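Local coordinates for protein putative alpha KG dependent 2,4-D dioxygenase (Burkholderia xenovorans, PDB 5J92) that probably acts as an iron(II)- and 2-oxoglutarate-dependent dioxygenase of the TfdA/TauD family, at residues 15-18 against 19-22; 26-29 against 30-33; 175-178 against 179-182. All blocks are in the same frame, centred on the assembly; numbering follows the deposited sequence.

In the fold
The three local contacts follow one another along the chain. Interaction 1 joins strands 12-15 and 21-25 at one margin of the six-stranded sheet. Interaction 2 lies in the loop that leaves strand 21-25 for helix 35-47; its centre is about 22 Å from that of interaction 1. Interaction 3 is on the other side of the chain's centre, where strand 173-176 of a four-stranded sheet runs into helix 178-184; its centre is about 31 Å and 38 Å from those of the other two. Interactions 1 and 3, a strand-to-strand turn and a helix start, each bring a side chain within about 10 Å of an iron ligand's; interaction 2 is a surface turn away from the metal.

Interaction 1: residues 15-18 against 19-22; sequences AAHP and FIAA
His17 folds its imidazole back onto Phe19 and Ile20 in the connection of a beta hairpin, which joins strands 12-15 and 21-25. With CG anti to the backbone N (chi1 -178°), the ring is brought to the backbone N-H groups of Phe19 and Ile20 and offers ND1 to both. Phe19 N meets His17 ND1 at 3.1 Å in a nearly straight bond (172°), and Ile20 N reaches the same atom along a more bent path; both donors are tilted from the ring plane. With ND1 accepting, the ring is probably the neutral form with its proton on NE2. Ile20 CD1 lies over one face of the imidazole, a CH-pi contact 3.8 Å from the centroid, while Pro18 CD covers the opposite face near the rim. Towards the strands, Ala21 O accepts from Ala16 N at 2.9 Å and weakly from His17 N, and Ala15 and Ala22 form an antiparallel non-hydrogen-bonded pair. Tyr252 of strand 251-254 packs on His17 and Ile20, and the Ile20 side chain is about 9 Å from that of the iron ligand His271. The Phe19 ring completes the arrangement as a T-shaped partner, its plane at 87° to the imidazole, with His17 CE1 standing over the centre of its face.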
# COMPACT_ATOMS: atom_id res chain seq x y z
N ALA A 15 5.75 2.03 -28.99
CA ALA A 15 5.25 2.23 -27.62
C ALA A 15 4.56 0.96 -27.12
O ALA A 15 3.74 0.37 -27.82
CB ALA A 15 4.28 3.41 -27.59
N ALA A 16 4.92 0.55 -25.90
CA ALA A 16 4.20 -0.52 -25.19
C ALA A 16 3.21 0.04 -24.19
O ALA A 16 2.38 -0.70 -23.64
CB ALA A 16 5.20 -1.43 -24.46
N HIS A 17 3.32 1.33 -23.93
CA HIS A 17 2.54 2.14 -23.01
C HIS A 17 2.68 3.56 -23.53
O HIS A 17 3.70 3.87 -24.16
CB HIS A 17 3.08 2.01 -21.57
CG HIS A 17 2.30 2.78 -20.55
ND1 HIS A 17 2.52 4.12 -20.30
CD2 HIS A 17 1.33 2.39 -19.69
CE1 HIS A 17 1.69 4.53 -19.36
NE2 HIS A 17 0.96 3.50 -18.96
N PRO A 18 1.68 4.42 -23.37
CA PRO A 18 1.80 5.76 -23.97
C PRO A 18 3.03 6.53 -23.49
O PRO A 18 3.56 7.35 -24.25
CB PRO A 18 0.48 6.44 -23.59
CG PRO A 18 -0.11 5.58 -22.52
CD PRO A 18 0.34 4.19 -22.80
N PHE A 19 3.51 6.30 -22.27
CA PHE A 19 4.66 7.10 -21.84
C PHE A 19 5.66 6.41 -20.93
O PHE A 19 6.69 7.02 -20.62
CB PHE A 19 4.16 8.40 -21.17
CG PHE A 19 3.12 8.19 -20.09
CD1 PHE A 19 3.50 7.80 -18.81
CD2 PHE A 19 1.78 8.46 -20.33
CE1 PHE A 19 2.56 7.64 -17.79
CE2 PHE A 19 0.83 8.30 -19.33
CZ PHE A 19 1.21 7.89 -18.05
N ILE A 20 5.44 5.17 -20.50
CA ILE A 20 6.37 4.50 -19.59
C ILE A 20 7.36 3.61 -20.34
O ILE A 20 8.54 3.57 -20.00
CB ILE A 20 5.61 3.68 -18.53
CG1 ILE A 20 4.75 4.59 -17.66
CG2 ILE A 20 6.61 2.88 -17.67
CD1 ILE A 20 3.87 3.84 -16.69
N ALA A 21 6.88 2.85 -21.33
CA ALA A 21 7.65 1.75 -21.88
C ALA A 21 7.52 1.71 -23.39
O ALA A 21 6.47 2.03 -23.95
CB ALA A 21 7.19 0.40 -21.29
N ALA A 22 8.60 1.28 -24.04
CA ALA A 22 8.60 1.09 -25.48
C ALA A 22 9.55 -0.04 -25.85
O ALA A 22 10.60 -0.22 -25.21
CB ALA A 22 9.03 2.37 -26.22

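Interaction 2: residues 26-29 against 30-33; sequences GLDL and SKPL
Asp28 grips both Ser30 and Lys31 through its carboxylate, each oxygen serving a different residue. OD1 takes two donors from Ser30: the hydroxyl OG at 2.7 Å from Asp28 OD1, on the syn side, and the amide, Ser30 N, at 3.1 Å from Asp28 OD1 and from well above the carboxylate plane. Both approach from the same face of that plane. This pairing of an aspartate oxygen with the main-chain N-H two residues on is an Asx turn, here reinforced by the serine hydroxyl. The other oxygen forms a salt bridge, with Lys31 NZ 3.0 Å from Asp28 OD2, again on the syn side. The lysine chain runs extended until its last torsion, which bends at 53° and turns the ammonium group back to the carboxylate. Three donors thus hold the two carboxylate oxygens, which would probably favour the charged form.

The backbone beneath makes a type I beta turn from Asp28 to Lys31, closed by a weak but straight bond in which Lys31 N lies 3.3 Å from Asp28 O. A water lies 2.6 Å from Lys31 O and within weak range of Leu29 O; it has more acceptors within reach than protons to give.

On the apolar side Leu29 and Leu33 meet through their methyl groups. Leu29 CD2 touches both branches of Leu33, CD1 and CD2, each at 3.8 Å.

Gln56 pins the start of the turn, bonding to Leu27 O and Leu29 N. The two leucines face inward: Phe66 of helix 60-67 packs on both, Ile38 and Ile41 of helix 35-47 cover Leu33, and Phe53 of strand 50-53 touches Leu29.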
# COMPACT_ATOMS: atom_id res chain seq x y z
N GLY A 26 14.96 -4.24 -34.12
CA GLY A 26 15.96 -4.12 -35.15
C GLY A 26 17.39 -3.99 -34.67
O GLY A 26 18.26 -3.66 -35.48
N LEU A 27 17.64 -4.24 -33.39
CA LEU A 27 18.98 -4.20 -32.82
C LEU A 27 19.48 -5.61 -32.54
O LEU A 27 18.71 -6.47 -32.09
CB LEU A 27 18.99 -3.39 -31.52
CG LEU A 27 18.69 -1.90 -31.68
CD1 LEU A 27 19.00 -1.18 -30.36
CD2 LEU A 27 19.47 -1.28 -32.82
N ASP A 28 20.76 -5.85 -32.84
CA ASP A 28 21.45 -7.08 -32.47
C ASP A 28 22.47 -6.71 -31.40
O ASP A 28 23.59 -6.30 -31.71
CB ASP A 28 22.12 -7.72 -33.69
CG ASP A 28 22.95 -8.95 -33.34
OD1 ASP A 28 22.88 -9.43 -32.18
OD2 ASP A 28 23.65 -9.45 -34.24
N LEU A 29 22.10 -6.91 -30.13
CA LEU A 29 22.98 -6.49 -29.05
C LEU A 29 24.10 -7.49 -28.77
O LEU A 29 24.85 -7.32 -27.81
CB LEU A 29 22.17 -6.25 -27.78
CG LEU A 29 21.07 -5.19 -27.97
CD1 LEU A 29 20.34 -4.92 -26.66
CD2 LEU A 29 21.65 -3.89 -28.56
N SER A 30 24.24 -8.53 -29.60
CA SER A 30 25.43 -9.36 -29.47
C SER A 30 26.68 -8.65 -30.00
O SER A 30 27.79 -9.11 -29.72
CB SER A 30 25.25 -10.70 -30.19
OG SER A 30 25.24 -10.56 -31.59
N LYS A 31 26.52 -7.55 -30.72
CA LYS A 31 27.62 -6.76 -31.25
C LYS A 31 27.67 -5.40 -30.56
O LYS A 31 26.62 -4.84 -30.19
CB LYS A 31 27.46 -6.54 -32.76
CG LYS A 31 27.36 -7.81 -33.58
CD LYS A 31 27.06 -7.49 -35.03
CE LYS A 31 27.19 -8.73 -35.90
NZ LYS A 31 26.36 -9.84 -35.35
N PRO A 32 28.85 -4.82 -30.38
CA PRO A 32 28.94 -3.51 -29.73
C PRO A 32 28.21 -2.47 -30.56
O PRO A 32 28.25 -2.47 -31.79
CB PRO A 32 30.45 -3.23 -29.69
CG PRO A 32 31.10 -4.57 -29.86
CD PRO A 32 30.18 -5.34 -30.76
N LEU A 33 27.52 -1.57 -29.87
CA LEU A 33 26.79 -0.52 -30.55
C LEU A 33 27.70 0.66 -30.83
O LEU A 33 28.66 0.92 -30.11
CB LEU A 33 25.59 -0.07 -29.71
CG LEU A 33 24.54 -1.15 -29.42
CD1 LEU A 33 23.45 -0.57 -28.54
CD2 LEU A 33 23.96 -1.71 -30.70
O HOH W 1 25.90 -4.17 -27.73

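Interaction 3: residues 175-178 against 179-182; sequences HYDI and MASR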
# COMPACT_ATOMS: atom_id res chain seq x y z
N HIS A 175 15.17 10.38 4.12
CA HIS A 175 16.12 9.38 4.61
C HIS A 175 15.89 8.07 3.86
O HIS A 175 14.75 7.62 3.74
CB HIS A 175 15.93 9.15 6.11
CG HIS A 175 16.21 10.35 6.97
ND1 HIS A 175 17.49 10.75 7.29
CD2 HIS A 175 15.38 11.20 7.62
CE1 HIS A 175 17.43 11.79 8.10
NE2 HIS A 175 16.16 12.10 8.31
N TYR A 176 16.97 7.44 3.38
CA TYR A 176 16.91 6.15 2.70
C TYR A 176 17.78 5.17 3.48
O TYR A 176 18.93 5.49 3.80
CB TYR A 176 17.37 6.27 1.23
CG TYR A 176 16.50 7.19 0.38
CD1 TYR A 176 16.58 8.58 0.52
CD2 TYR A 176 15.62 6.68 -0.58
CE1 TYR A 176 15.79 9.43 -0.25
CE2 TYR A 176 14.82 7.53 -1.36
CZ TYR A 176 14.91 8.89 -1.19
OH TYR A 176 14.12 9.74 -1.94
N ASP A 177 17.23 3.98 3.78
CA ASP A 177 17.76 3.12 4.85
C ASP A 177 17.44 1.66 4.52
O ASP A 177 16.33 1.20 4.81
CB ASP A 177 17.15 3.55 6.18
CG ASP A 177 17.70 2.82 7.38
OD1 ASP A 177 18.44 1.82 7.23
OD2 ASP A 177 17.37 3.27 8.50
N ILE A 178 18.42 0.93 3.99
CA ILE A 178 18.14 -0.44 3.53
C ILE A 178 17.80 -1.34 4.71
O ILE A 178 16.92 -2.21 4.60
CB ILE A 178 19.32 -0.99 2.71
CG1 ILE A 178 18.98 -2.35 2.10
CG2 ILE A 178 20.61 -1.06 3.53
CD1 ILE A 178 17.80 -2.34 1.16
N MET A 179 18.46 -1.15 5.86
CA MET A 179 18.20 -2.02 7.00
C MET A 179 16.80 -1.79 7.55
O MET A 179 16.13 -2.73 7.97
CB MET A 179 19.26 -1.79 8.08
CG MET A 179 20.66 -2.21 7.67
SD MET A 179 20.71 -3.92 7.07
CE MET A 179 22.29 -3.96 6.22
N ALA A 180 16.33 -0.54 7.52
CA ALA A 180 14.96 -0.27 7.92
C ALA A 180 13.95 -0.92 6.97
O ALA A 180 12.95 -1.49 7.41
CB ALA A 180 14.72 1.23 8.02
N SER A 181 14.21 -0.85 5.65
CA SER A 181 13.26 -1.45 4.71
C SER A 181 13.28 -2.97 4.80
O SER A 181 12.23 -3.62 4.68
CB SER A 181 13.55 -1.00 3.27
OG SER A 181 14.78 -1.55 2.79
N ARG A 182 14.45 -3.56 5.02
CA ARG A 182 14.51 -5.00 5.24
C ARG A 182 13.76 -5.39 6.50
O ARG A 182 13.03 -6.39 6.50
CB ARG A 182 15.97 -5.46 5.32
CG ARG A 182 16.69 -5.50 3.98
CD ARG A 182 18.11 -5.95 4.20
NE ARG A 182 18.92 -5.87 2.99
CZ ARG A 182 20.23 -6.11 2.98
NH1 ARG A 182 20.85 -6.43 4.12
NH2 ARG A 182 20.92 -6.03 1.85
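Asp177 caps the helix that Met179 to Arg182 continue, standing at the N-cap position where strand 173-176 hands over to helix 178-184. Its CG lies anti to the backbone N (chi1 -175°), which carries the carboxylate alongside the first turn. There Asp177 OD1 accepts from Ala180 N at 3.2 Å, and the amide approaches from far above the carboxylate plane, 77° out of it. The negative group sits at the helix N-terminus, where the helix dipole would be expected to stabilise its charge.

Two i to i+4 main-chain bonds open the helix. Ser181 N donates to Asp177 O at 3.1 Å, and Arg182 N donates to Ile178 O at 2.8 Å. The hydroxyl of Ser181 also turns back over this turn, its OG 2.9 Å from Ile178 O.

Van der Waals contacts of carbon with polar groups line the flanks, beside one apolar pair, Ile178 CG2 with Met179 CE. Ala180 CB rests against the carboxylate of Asp177, 3.4 Å from OD2, so the cap is touched by carbon as well as by an amide. One turn on, along the same side, Arg182 passes Ile178, the two side chains crossing at a slant, with the arginine extended from CG to NE. Arg182 NH1 makes a salt bridge with Glu194 of helix 192-197, and Met179 leans on Glu194 and Arg195 of the same helix.

The turn is close to the iron-binding core: the Ser181 side chain is about 7 Å from that of the metal ligand His122, and Ile178 also packs on Tyr127. Ile178 places CG1 anti to its own N (chi1 -174°), which leaves this methylene 3.6 Å from Arg182 NE, while its terminal CD1 approaches Ser181 OG at 3.5 Å.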